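Local coordinates for protein probable D-tyrosyl-tRNA(Tyr) deacylase 1 (Homo sapiens, PDB 2OKV) that hydrolyses mischarged D-aminoacyl-tRNAs and glycyl-tRNA(Ala) as a homodimeric editing enzyme, and may also take part in DNA replication, at residues K2-R7 against F80-V85. Residues are numbered along the deposited sequence; the frame is centred on the assembly and turned at random.
Sequences KAVVQR and FTLQCV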
loop_
_atom_site.group_PDB
_atom_site.type_symbol
_atom_site.label_atom_id
_atom_site.label_comp_id
_atom_site.label_asym_id
_atom_site.label_seq_id
_atom_site.Cartn_x
_atom_site.Cartn_y
_atom_site.Cartn_z
ATOM N N LYS B 2 3.406 10.662 -5.246
ATOM C CA LYS B 2 2.412 9.794 -4.633
ATOM C C LYS B 2 3.009 9.095 -3.429
ATOM O O LYS B 2 4.216 8.829 -3.394
ATOM C CB LYS B 2 1.931 8.725 -5.618
ATOM C CG LYS B 2 1.204 9.225 -6.850
ATOM C CD LYS B 2 0.395 8.078 -7.456
ATOM C CE LYS B 2 0.348 8.117 -8.976
ATOM N NZ LYS B 2 -0.840 8.828 -9.557
ATOM N N ALA B 3 2.155 8.752 -2.470
ATOM C CA ALA B 3 2.560 7.965 -1.311
ATOM C C ALA B 3 1.454 6.984 -0.925
ATOM O O ALA B 3 0.264 7.310 -1.017
ATOM C CB ALA B 3 2.880 8.892 -0.126
ATOM N N VAL B 4 1.850 5.780 -0.531
ATOM C CA VAL B 4 0.926 4.862 0.132
ATOM C C VAL B 4 1.366 4.789 1.577
ATOM O O VAL B 4 2.514 4.483 1.873
ATOM C CB VAL B 4 0.859 3.469 -0.528
ATOM C CG1 VAL B 4 0.056 2.477 0.369
ATOM C CG2 VAL B 4 0.218 3.578 -1.918
ATOM N N VAL B 5 0.434 5.098 2.469
ATOM C CA VAL B 5 0.704 5.180 3.890
ATOM C C VAL B 5 -0.060 4.061 4.586
ATOM O O VAL B 5 -1.287 3.918 4.424
ATOM C CB VAL B 5 0.266 6.556 4.450
ATOM C CG1 VAL B 5 0.451 6.603 5.942
ATOM C CG2 VAL B 5 1.059 7.698 3.785
ATOM N N GLN B 6 0.663 3.235 5.330
ATOM C CA GLN B 6 0.018 2.144 6.063
ATOM C C GLN B 6 0.263 2.319 7.552
ATOM O O GLN B 6 1.401 2.514 7.969
ATOM C CB GLN B 6 0.551 0.783 5.594
ATOM C CG GLN B 6 0.156 0.446 4.147
ATOM C CD GLN B 6 0.745 -0.868 3.655
ATOM O OE1 GLN B 6 0.231 -1.951 3.964
ATOM N NE2 GLN B 6 1.802 -0.774 2.823
ATOM N N ARG B 7 -0.796 2.242 8.350
ATOM C CA ARG B 7 -0.653 2.338 9.798
ATOM C C ARG B 7 -0.116 1.006 10.284
ATOM O O ARG B 7 -0.655 -0.036 9.938
ATOM C CB ARG B 7 -1.999 2.635 10.469
ATOM C CG ARG B 7 -1.922 2.714 11.998
ATOM C CD ARG B 7 -3.247 3.086 12.638
ATOM N NE ARG B 7 -4.188 1.966 12.629
ATOM C CZ ARG B 7 -5.415 2.007 13.134
ATOM N NH1 ARG B 7 -5.884 3.132 13.671
ATOM N NH2 ARG B 7 -6.186 0.920 13.081
ATOM N N PHE B 80 9.355 3.712 -6.577
ATOM C CA PHE B 80 9.067 4.277 -7.900
ATOM C C PHE B 80 7.885 3.624 -8.620
ATOM O O PHE B 80 7.352 4.211 -9.554
ATOM C CB PHE B 80 10.323 4.241 -8.801
ATOM C CG PHE B 80 10.679 2.857 -9.309
ATOM C CD1 PHE B 80 10.104 2.357 -10.480
ATOM C CD2 PHE B 80 11.587 2.057 -8.617
ATOM C CE1 PHE B 80 10.417 1.085 -10.950
ATOM C CE2 PHE B 80 11.910 0.784 -9.076
ATOM C CZ PHE B 80 11.327 0.291 -10.249
ATOM N N THR B 81 7.475 2.419 -8.202
ATOM C CA THR B 81 6.376 1.692 -8.885
ATOM C C THR B 81 5.019 2.384 -8.780
ATOM O O THR B 81 4.112 2.133 -9.595
ATOM C CB THR B 81 6.233 0.216 -8.408
ATOM O OG1 THR B 81 6.033 0.177 -6.995
ATOM C CG2 THR B 81 7.487 -0.590 -8.745
ATOM N N LEU B 82 4.872 3.235 -7.771
ATOM C CA LEU B 82 3.654 4.023 -7.614
ATOM C C LEU B 82 3.452 5.030 -8.753
ATOM O O LEU B 82 2.329 5.461 -9.005
ATOM C CB LEU B 82 3.638 4.726 -6.259
ATOM C CG LEU B 82 3.607 3.826 -5.030
ATOM C CD1 LEU B 82 3.738 4.690 -3.809
ATOM C CD2 LEU B 82 2.314 3.035 -4.978
ATOM N N GLN B 83 4.539 5.380 -9.445
ATOM C CA GLN B 83 4.491 6.233 -10.644
ATOM C C GLN B 83 4.341 5.397 -11.924
ATOM O O GLN B 83 5.086 5.567 -12.891
ATOM C CB GLN B 83 5.745 7.117 -10.715
ATOM C CG GLN B 83 5.860 8.142 -9.584
ATOM C CD GLN B 83 4.735 9.175 -9.608
ATOM O OE1 GLN B 83 4.317 9.676 -8.566
ATOM N NE2 GLN B 83 4.251 9.500 -10.798
ATOM N N CYS B 84 3.362 4.501 -11.916
ATOM C CA CYS B 84 3.165 3.539 -12.989
ATOM C C CYS B 84 2.002 3.936 -13.898
ATOM O O CYS B 84 0.959 4.400 -13.421
ATOM C CB CYS B 84 2.912 2.151 -12.385
ATOM S SG CYS B 84 2.047 0.982 -13.449
ATOM N N VAL B 85 2.191 3.747 -15.202
ATOM C CA VAL B 85 1.110 3.887 -16.170
ATOM C C VAL B 85 0.722 2.501 -16.705
ATOM O O VAL B 85 1.586 1.710 -17.098
ATOM C CB VAL B 85 1.451 4.899 -17.315
ATOM C CG1 VAL B 85 2.809 4.606 -17.940
ATOM C CG2 VAL B 85 0.357 4.915 -18.380
#
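Lys2, at the start of strand 2-8, lies alongside the 3-10 turn 80-82, its CA 6.6 Å from that of Leu82. Its CG stands beside the backbone N, anti to the carbonyl carbon (chi1 -64°), and bends at chi3 and chi4 bring CE to 3.3 Å from the carbonyl O of Leu82. A long aliphatic stem suits this place: CD and CE lie against that oxygen, while the ammonium is carried away from the turn, where NZ makes a weak, long ion pair with Glu146. The side chain of Gln83, bent at chi2, crosses the lysine obliquely near its CB and CG. Ala3 turns its methyl, which touches Val29, away from the loop and offers the leucine little more than its backbone, CA lying 4.3 Å from CD1 of Leu82. The strand is held between 26-32 and 141-146 in the mixed sheet of the deacylase fold, and the turn belongs to the loop that follows strand 73-78; the backbone N of Gln83 hydrogen-bonds to O of Phe80, three residues back, at 3.0 Å. Val4 turns its side chain toward that loop. With CG1 anti to the backbone N (chi1 170°), CG2 is the branch that meets Leu82, 3.7 Å from CD2, the two side chains crossing at about a right angle. The forked tip of Leu82 settles against Val4, CD1 coming 3.9 Å from its backbone N. Branched, wholly apolar groups fit this buried junction, and the backbone of Val4 is already hydrogen-bonded to Leu30. Val4 belongs, with Cys28 and Gln6, to the magnesium site, presumably through a main-chain oxygen, valine having no side-chain donor. Glu144 of the second subunit packs against Val4 and Lys2, and Thr81 OG1 hydrogen-bonds to Thr142 O of that subunit.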